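PDB 1G61: translation initiation factor 6 from Methanocaldococcus jannaschii, which binds the 50S ribosomal subunit and prevents it from joining the 30S subunit to form the 70S initiation complex. Local coordinates for residues Asn96-Lys101 / Lys128-Asp133; Leu110-Asp115 / Ser177-Glu182; Lys116-Ser121 / Leu135-Glu140. All blocks are in the same frame, centred on the assembly; numbering follows the deposited sequence.

Interaction 1 (Asn96-Lys101 / Lys128-Asp133); sequences NVEIIK and KKDIED
Asn-96 makes the first approach to the helix, its ND2 stopping 3.4 Å from Asp-133 O at an angle too poor for a hydrogen bond. The firmer link at this level runs from the backbone, where Asn-96 O is hydrogen-bonded to the hydroxyl of Ser-134. Two residues on, Glu-98 has its CG anti to the backbone N, and the chain then bends at chi2 (69°). Its OE2 ends 3.4 Å from Asp-130 CG, and is hardly farther from the nearer oxygen, with 3.6 Å between Glu-98 OE2 and Asp-130 OD2. The two carboxylates are not stacked; their planes lie 64° apart and the side chains cross at about a right angle. Two like charges this close would be expected to make ionisation of one or the other less favourable. Ile-100 then closes the contact on the buried side. Its CD1 lies 3.7 Å from Asp-130 CB and equally 3.7 Å from Ile-131 CG1, with the two isoleucines crossing at about a right angle, while Leu-71 touches both of them. At the end of the segment a water bridges to the helix: it accepts from Lys-101 N at 3.1 Å and donates to Ile-99 O (2.9 Å) and to Asp-130 OD2 (2.7 Å), so that the aspartate is tied to the strand through its backbone. Strand 96-100 runs nearly antiparallel to the helix (162°) and is hydrogen-bonded through its backbone to strand 69-73. Here, then, an outermost strand of one three-stranded sheet meets the helix packed on another, an apolar seam inside and a hydrated acidic one outside, within the five-fold pseudosymmetric alpha/beta fold known for the eIF-6 family.

Interaction 2 (Leu110-Asp115 / Ser177-Glu182); sequences LILTND and SLFKVE
Asn-114 and Phe-179 are brought together by their first torsions. In the asparagine, CG stands between the backbone N and the carbonyl carbon (chi1 62°), whereas in Phe-179 CG is anti to the carbonyl carbon and beside the backbone N. The asparagine CG is thereby placed beside the end of the helix, where the amide meets the main chain. ND2 donates to Phe-179 O over 3.0 Å in an almost straight bond (173°), which lies in the amide plane and uses a lone pair of the carbonyl. Its second partner is Thr-157 O, while OD1 takes the backbone N-H groups of Lys-116, in an Asx turn, and of Gly-117. Four bonds thus grip the buried amide and fix its rotation. The ring of Phe-179 stands steeply to this amide, the planes 81° apart. Its edge is turned to the strand: CE2 comes within 3.4 Å of Leu-112 O, which lies in the ring plane. Leu-112 CD2 packs 3.7 Å from Phe-179 CZ, and Val-181 CG1 adds a looser touch 3.9 Å from Asn-114 ND2. Over one ring face, displaced toward the rim, sits Leu-178 CD2. Beyond Phe-179 the helix finishes in a Schellman motif with Lys-180 at positive phi, and Lys-180 NZ folds back to donate to Ser-177 O. The contact therefore joins the C-terminal end of helix 169-179 to the outermost strand 111-113 and the turn leading into strand 117-120; Leu-119 of the latter touches the Phe-179 ring, and Val-156 of strand 154-156 packs on Leu-112, Asn-114 and Phe-179 alike.

Interaction 3 (Lys116-Ser121 / Leu135-Glu140); sequences KGALIS and LNVEVE
Ala-118 and Val-139 meet at the apolar centre, where Ala-118 CB lies 4.1 Å from Val-139 CG2 and 3.9 Å from Val-137 CG2. A methyl of Leu-135, CD1, reaches the same CB from the end of the helix. Beside them Ile-120 crosses Val-139 at about a right angle, with Ile-120 CG2 3.8 Å from Val-139 CG1, and it also packs on Ile-131. An alanine here, without CG1, CG2 and CD1, would probably leave a gap between Val-139 CG1 and Ile-131. Helix 128-135 covers this face as the connection of a beta-alpha-beta unit, whose strands 117-120 and 138-141 run parallel, 22° apart. The backbone bonds weave between them: Ala-118 N to Glu-138 O, Glu-140 N to Ala-118 O and Ile-120 N to Glu-140 O, each 2.9 Å long. CA-H groups of Val-139 and Leu-119 lean on the carbonyl oxygens of Ala-118 and Glu-140. On the other face, Leu-119 CD1 rests against Glu-140 O, and Leu-178 of helix 169-179 touches Leu-119, Glu-138 and Glu-140. The two glutamates end with Glu-138 OE2 only 2.6 Å from Glu-140 OE2, a separation at which one acid group probably holds a proton. Where the strands part, a water donates to Lys-116 O and accepts from Glu-138 N, and Lys-116 NZ turns to the carbonyl oxygens of Asn-158 and Lys-180.

In the fold
The contacts lie around the sheet of strands 111-113, 117-120 and 138-141, with interaction 1 linking its helix to another sheet. Interactions 2 and 3 lie closest, their centres about 7 Å apart, because strands 111-113 and 117-120 are neighbours; Leu-110 O and Ser-121 N, 2.8 Å apart, link them at one end. Interaction 1 lies about 11 Å from interaction 3 and about 17 Å from interaction 2, centre to centre. Ile-131 reaches from interaction 1 to strand 111-113, its CD1 3.8 Å from Ile-111 CD1, and its CG2 packs on Val-139 of interaction 3. Helix 128-135 thus faces its own sheet and strand 96-100, while helix 169-179 meets that sheet's other face.

Interaction 1 (Asn96-Lys101 / Lys128-Asp133)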
# COMPACT_ATOMS: atom_id res chain seq x y z
N ASN A 96 4.64 15.61 -1.39
CA ASN A 96 4.50 16.20 -0.07
C ASN A 96 5.02 15.17 0.94
O ASN A 96 4.25 14.26 1.28
CB ASN A 96 3.04 16.53 0.21
CG ASN A 96 2.42 17.54 -0.72
OD1 ASN A 96 3.06 18.53 -1.09
ND2 ASN A 96 1.17 17.33 -1.13
N VAL A 97 6.29 15.23 1.35
CA VAL A 97 6.82 14.26 2.30
C VAL A 97 6.46 14.74 3.71
O VAL A 97 6.86 15.82 4.13
CB VAL A 97 8.33 14.09 2.12
CG1 VAL A 97 8.88 13.08 3.13
CG2 VAL A 97 8.58 13.67 0.67
N GLU A 98 5.69 13.92 4.43
CA GLU A 98 5.09 14.37 5.69
C GLU A 98 5.33 13.36 6.78
O GLU A 98 5.02 12.16 6.57
CB GLU A 98 3.58 14.61 5.48
CG GLU A 98 2.79 14.81 6.74
CD GLU A 98 3.05 16.08 7.50
OE1 GLU A 98 3.89 16.90 7.05
OE2 GLU A 98 2.42 16.30 8.57
N ILE A 99 5.89 13.76 7.92
CA ILE A 99 6.00 12.87 9.07
C ILE A 99 4.71 13.00 9.88
O ILE A 99 4.34 14.10 10.35
CB ILE A 99 7.24 13.21 9.91
CG1 ILE A 99 8.53 13.06 9.06
CG2 ILE A 99 7.24 12.39 11.20
CD1 ILE A 99 9.80 13.51 9.77
N ILE A 100 4.02 11.87 10.02
CA ILE A 100 2.80 11.77 10.83
C ILE A 100 3.24 11.31 12.21
O ILE A 100 3.71 10.18 12.38
CB ILE A 100 1.82 10.76 10.19
CG1 ILE A 100 1.35 11.19 8.79
CG2 ILE A 100 0.66 10.52 11.15
CD1 ILE A 100 0.56 12.49 8.75
N LYS A 101 3.13 12.25 13.17
CA LYS A 101 3.73 12.00 14.47
C LYS A 101 2.83 11.26 15.42
O LYS A 101 2.67 11.55 16.61
CB LYS A 101 4.14 13.36 15.09
CG LYS A 101 5.21 14.04 14.26
CD LYS A 101 5.60 15.40 14.81
CE LYS A 101 6.54 16.15 13.89
NZ LYS A 101 6.83 17.55 14.38
N LYS A 128 -5.96 13.75 10.69
CA LYS A 128 -6.66 13.81 9.41
C LYS A 128 -6.22 14.97 8.53
O LYS A 128 -6.01 14.77 7.33
CB LYS A 128 -8.17 13.88 9.72
CG LYS A 128 -9.02 13.94 8.45
CD LYS A 128 -10.48 13.77 8.84
CE LYS A 128 -11.40 13.50 7.67
NZ LYS A 128 -11.66 14.80 6.99
N LYS A 129 -6.08 16.19 9.07
CA LYS A 129 -5.68 17.31 8.22
C LYS A 129 -4.29 17.09 7.65
O LYS A 129 -4.06 17.40 6.45
CB LYS A 129 -5.71 18.62 9.04
CG LYS A 129 -5.44 19.84 8.11
CD LYS A 129 -5.85 21.11 8.85
CE LYS A 129 -5.33 22.36 8.15
NZ LYS A 129 -5.29 22.23 6.66
N ASP A 130 -3.34 16.62 8.47
CA ASP A 130 -2.00 16.36 7.93
C ASP A 130 -2.01 15.36 6.77
O ASP A 130 -1.27 15.47 5.80
CB ASP A 130 -1.15 15.77 9.07
CG ASP A 130 -0.64 16.75 10.07
OD1 ASP A 130 -0.68 17.99 9.85
OD2 ASP A 130 -0.13 16.27 11.13
N ILE A 131 -2.86 14.33 6.92
CA ILE A 131 -2.96 13.27 5.92
C ILE A 131 -3.62 13.85 4.69
O ILE A 131 -3.16 13.65 3.56
CB ILE A 131 -3.70 12.08 6.50
CG1 ILE A 131 -2.85 11.43 7.61
CG2 ILE A 131 -4.05 11.03 5.47
CD1 ILE A 131 -3.69 10.41 8.43
N GLU A 132 -4.71 14.62 4.85
CA GLU A 132 -5.34 15.26 3.69
C GLU A 132 -4.41 16.17 2.93
O GLU A 132 -4.39 16.19 1.69
CB GLU A 132 -6.50 16.17 4.18
CG GLU A 132 -7.74 15.46 4.61
CD GLU A 132 -8.70 16.30 5.42
OE1 GLU A 132 -8.38 17.37 6.05
OE2 GLU A 132 -9.86 15.87 5.44
N ASP A 133 -3.64 16.98 3.67
CA ASP A 133 -2.76 17.95 3.00
C ASP A 133 -1.64 17.27 2.25
O ASP A 133 -1.24 17.82 1.19
CB ASP A 133 -2.23 18.95 4.03
CG ASP A 133 -3.33 19.93 4.51
OD1 ASP A 133 -4.46 19.91 3.97
OD2 ASP A 133 -3.03 20.67 5.44
O HOH W 1 2.05 14.91 11.88

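Interaction 2 (Leu110-Asp115 / Ser177-Glu182)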
# COMPACT_ATOMS: atom_id res chain seq x y z
N LEU A 110 -2.56 1.42 8.89
CA LEU A 110 -3.67 2.27 9.37
C LEU A 110 -4.32 3.15 8.30
O LEU A 110 -5.33 3.81 8.57
CB LEU A 110 -3.15 3.18 10.49
CG LEU A 110 -2.64 2.47 11.73
CD1 LEU A 110 -1.88 3.46 12.59
CD2 LEU A 110 -3.80 1.87 12.50
N ILE A 111 -3.73 3.20 7.11
CA ILE A 111 -4.19 4.10 6.05
C ILE A 111 -4.24 3.33 4.73
O ILE A 111 -3.31 2.54 4.43
CB ILE A 111 -3.22 5.29 5.93
CG1 ILE A 111 -3.16 6.08 7.25
CG2 ILE A 111 -3.59 6.19 4.74
CD1 ILE A 111 -2.05 7.13 7.30
N LEU A 112 -5.26 3.61 3.96
CA LEU A 112 -5.46 2.97 2.66
C LEU A 112 -5.75 4.07 1.64
O LEU A 112 -6.77 4.74 1.81
CB LEU A 112 -6.63 2.01 2.78
CG LEU A 112 -7.08 1.23 1.56
CD1 LEU A 112 -6.05 0.17 1.19
CD2 LEU A 112 -8.43 0.56 1.88
N THR A 113 -4.91 4.27 0.64
CA THR A 113 -5.07 5.41 -0.26
C THR A 113 -4.79 5.04 -1.70
O THR A 113 -3.89 4.24 -1.99
CB THR A 113 -4.16 6.57 0.19
OG1 THR A 113 -4.55 7.78 -0.51
CG2 THR A 113 -2.66 6.32 -0.05
N ASN A 114 -5.53 5.71 -2.60
CA ASN A 114 -5.07 5.76 -3.99
C ASN A 114 -4.86 7.24 -4.32
O ASN A 114 -4.64 8.06 -3.39
CB ASN A 114 -5.97 5.02 -4.96
CG ASN A 114 -7.37 5.58 -5.05
OD1 ASN A 114 -7.66 6.64 -4.49
ND2 ASN A 114 -8.25 4.86 -5.78
N ASP A 115 -4.92 7.65 -5.58
CA ASP A 115 -4.71 9.06 -5.95
C ASP A 115 -6.01 9.85 -5.94
O ASP A 115 -5.94 11.02 -6.35
CB ASP A 115 -4.08 9.14 -7.35
CG ASP A 115 -2.68 8.55 -7.35
OD1 ASP A 115 -2.07 8.38 -6.28
OD2 ASP A 115 -2.16 8.19 -8.43
N SER A 177 -17.07 4.17 -3.88
CA SER A 177 -17.34 5.59 -4.03
C SER A 177 -16.16 6.41 -3.54
O SER A 177 -15.70 7.36 -4.19
CB SER A 177 -18.64 5.93 -3.26
OG SER A 177 -18.84 7.32 -3.26
N LEU A 178 -15.59 6.07 -2.36
CA LEU A 178 -14.48 6.82 -1.77
C LEU A 178 -13.25 6.81 -2.67
O LEU A 178 -12.57 7.81 -2.85
CB LEU A 178 -14.10 6.23 -0.39
CG LEU A 178 -12.89 6.83 0.30
CD1 LEU A 178 -13.05 8.32 0.54
CD2 LEU A 178 -12.65 6.06 1.61
N PHE A 179 -12.96 5.66 -3.28
CA PHE A 179 -11.75 5.48 -4.05
C PHE A 179 -12.00 5.74 -5.53
O PHE A 179 -11.01 5.76 -6.31
CB PHE A 179 -11.21 4.05 -3.81
CG PHE A 179 -10.69 3.87 -2.41
CD1 PHE A 179 -11.19 2.86 -1.59
CD2 PHE A 179 -9.68 4.71 -1.92
CE1 PHE A 179 -10.68 2.69 -0.30
CE2 PHE A 179 -9.18 4.53 -0.64
CZ PHE A 179 -9.69 3.54 0.15
N LYS A 180 -13.26 5.95 -5.93
CA LYS A 180 -13.63 6.28 -7.31
C LYS A 180 -13.09 5.24 -8.27
O LYS A 180 -12.49 5.55 -9.30
CB LYS A 180 -13.16 7.67 -7.69
CG LYS A 180 -13.81 8.82 -6.99
CD LYS A 180 -15.31 8.68 -7.19
CE LYS A 180 -16.13 9.66 -6.37
NZ LYS A 180 -17.37 8.93 -5.93
N VAL A 181 -13.33 3.96 -7.94
CA VAL A 181 -12.87 2.84 -8.78
C VAL A 181 -14.05 2.13 -9.45
O VAL A 181 -15.16 2.10 -8.91
CB VAL A 181 -12.05 1.81 -7.98
CG1 VAL A 181 -10.73 2.47 -7.59
CG2 VAL A 181 -12.76 1.31 -6.73
N GLU A 182 -13.81 1.56 -10.62
CA GLU A 182 -14.91 0.88 -11.32
C GLU A 182 -14.87 -0.60 -10.99
O GLU A 182 -15.86 -1.30 -11.22
CB GLU A 182 -14.88 1.06 -12.82
CG GLU A 182 -14.98 2.48 -13.33
CD GLU A 182 -16.24 3.25 -13.00
OE1 GLU A 182 -17.31 2.69 -12.67
OE2 GLU A 182 -16.17 4.49 -13.08

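Interaction 3 (Lys116-Ser121 / Leu135-Glu140)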
# COMPACT_ATOMS: atom_id res chain seq x y z
N LYS A 116 -7.11 9.25 -5.49
CA LYS A 116 -8.43 9.86 -5.50
C LYS A 116 -9.10 9.86 -4.14
O LYS A 116 -10.03 10.68 -3.97
CB LYS A 116 -9.37 9.17 -6.55
CG LYS A 116 -8.82 9.35 -7.97
CD LYS A 116 -9.56 8.56 -9.02
CE LYS A 116 -9.15 7.10 -9.02
NZ LYS A 116 -9.90 6.34 -10.07
N GLY A 117 -8.68 9.03 -3.17
CA GLY A 117 -9.36 9.00 -1.85
C GLY A 117 -8.52 8.15 -0.89
O GLY A 117 -7.69 7.33 -1.32
N ALA A 118 -8.79 8.38 0.38
CA ALA A 118 -8.08 7.63 1.44
C ALA A 118 -9.02 7.35 2.58
O ALA A 118 -9.89 8.17 2.93
CB ALA A 118 -6.87 8.47 1.91
N LEU A 119 -8.80 6.17 3.18
CA LEU A 119 -9.50 5.75 4.39
C LEU A 119 -8.44 5.63 5.50
O LEU A 119 -7.35 5.10 5.29
CB LEU A 119 -10.18 4.40 4.18
CG LEU A 119 -11.11 3.92 5.29
CD1 LEU A 119 -12.37 4.80 5.39
CD2 LEU A 119 -11.51 2.46 5.04
N ILE A 120 -8.77 6.11 6.72
CA ILE A 120 -7.81 6.06 7.82
C ILE A 120 -8.51 5.50 9.05
O ILE A 120 -9.70 5.75 9.32
CB ILE A 120 -7.19 7.45 8.14
CG1 ILE A 120 -8.19 8.42 8.79
CG2 ILE A 120 -6.54 8.04 6.90
CD1 ILE A 120 -7.58 9.74 9.25
N SER A 121 -7.70 4.76 9.83
CA SER A 121 -8.18 4.25 11.11
C SER A 121 -8.68 5.38 11.99
O SER A 121 -8.07 6.47 12.04
CB SER A 121 -6.99 3.58 11.84
OG SER A 121 -7.36 3.30 13.18
N LEU A 135 -1.54 13.77 1.19
CA LEU A 135 -2.05 12.88 0.13
C LEU A 135 -2.88 13.64 -0.90
O LEU A 135 -3.06 13.14 -2.02
CB LEU A 135 -2.85 11.75 0.73
CG LEU A 135 -2.06 10.81 1.66
CD1 LEU A 135 -3.00 9.70 2.13
CD2 LEU A 135 -0.83 10.23 0.99
N ASN A 136 -3.43 14.82 -0.53
CA ASN A 136 -4.15 15.67 -1.46
C ASN A 136 -5.35 14.97 -2.04
O ASN A 136 -5.66 15.12 -3.24
CB ASN A 136 -3.23 16.21 -2.58
CG ASN A 136 -3.87 17.31 -3.40
OD1 ASN A 136 -3.65 17.39 -4.63
ND2 ASN A 136 -4.58 18.16 -2.72
N VAL A 137 -6.08 14.21 -1.22
CA VAL A 137 -7.30 13.54 -1.61
C VAL A 137 -8.33 13.64 -0.46
O VAL A 137 -7.97 13.98 0.67
CB VAL A 137 -7.11 12.06 -1.94
CG1 VAL A 137 -6.20 11.85 -3.16
CG2 VAL A 137 -6.53 11.32 -0.73
N GLU A 138 -9.56 13.33 -0.81
CA GLU A 138 -10.58 13.20 0.22
C GLU A 138 -10.16 12.14 1.21
O GLU A 138 -9.80 11.02 0.75
CB GLU A 138 -11.89 12.78 -0.46
CG GLU A 138 -12.97 12.47 0.60
CD GLU A 138 -14.19 11.77 0.07
OE1 GLU A 138 -14.30 11.48 -1.15
OE2 GLU A 138 -15.15 11.50 0.84
N VAL A 139 -10.25 12.41 2.50
CA VAL A 139 -9.94 11.42 3.56
C VAL A 139 -11.18 11.18 4.39
O VAL A 139 -11.86 12.13 4.78
CB VAL A 139 -8.80 11.95 4.47
CG1 VAL A 139 -8.58 11.01 5.65
CG2 VAL A 139 -7.52 12.10 3.64
N GLU A 140 -11.52 9.91 4.62
CA GLU A 140 -12.59 9.56 5.55
C GLU A 140 -12.04 8.61 6.61
O GLU A 140 -11.05 7.89 6.37
CB GLU A 140 -13.74 8.84 4.81
CG GLU A 140 -14.36 9.71 3.72
CD GLU A 140 -14.94 11.01 4.24
OE1 GLU A 140 -15.24 11.14 5.45
OE2 GLU A 140 -15.12 11.96 3.43
O HOH W 2 -10.30 13.40 -3.63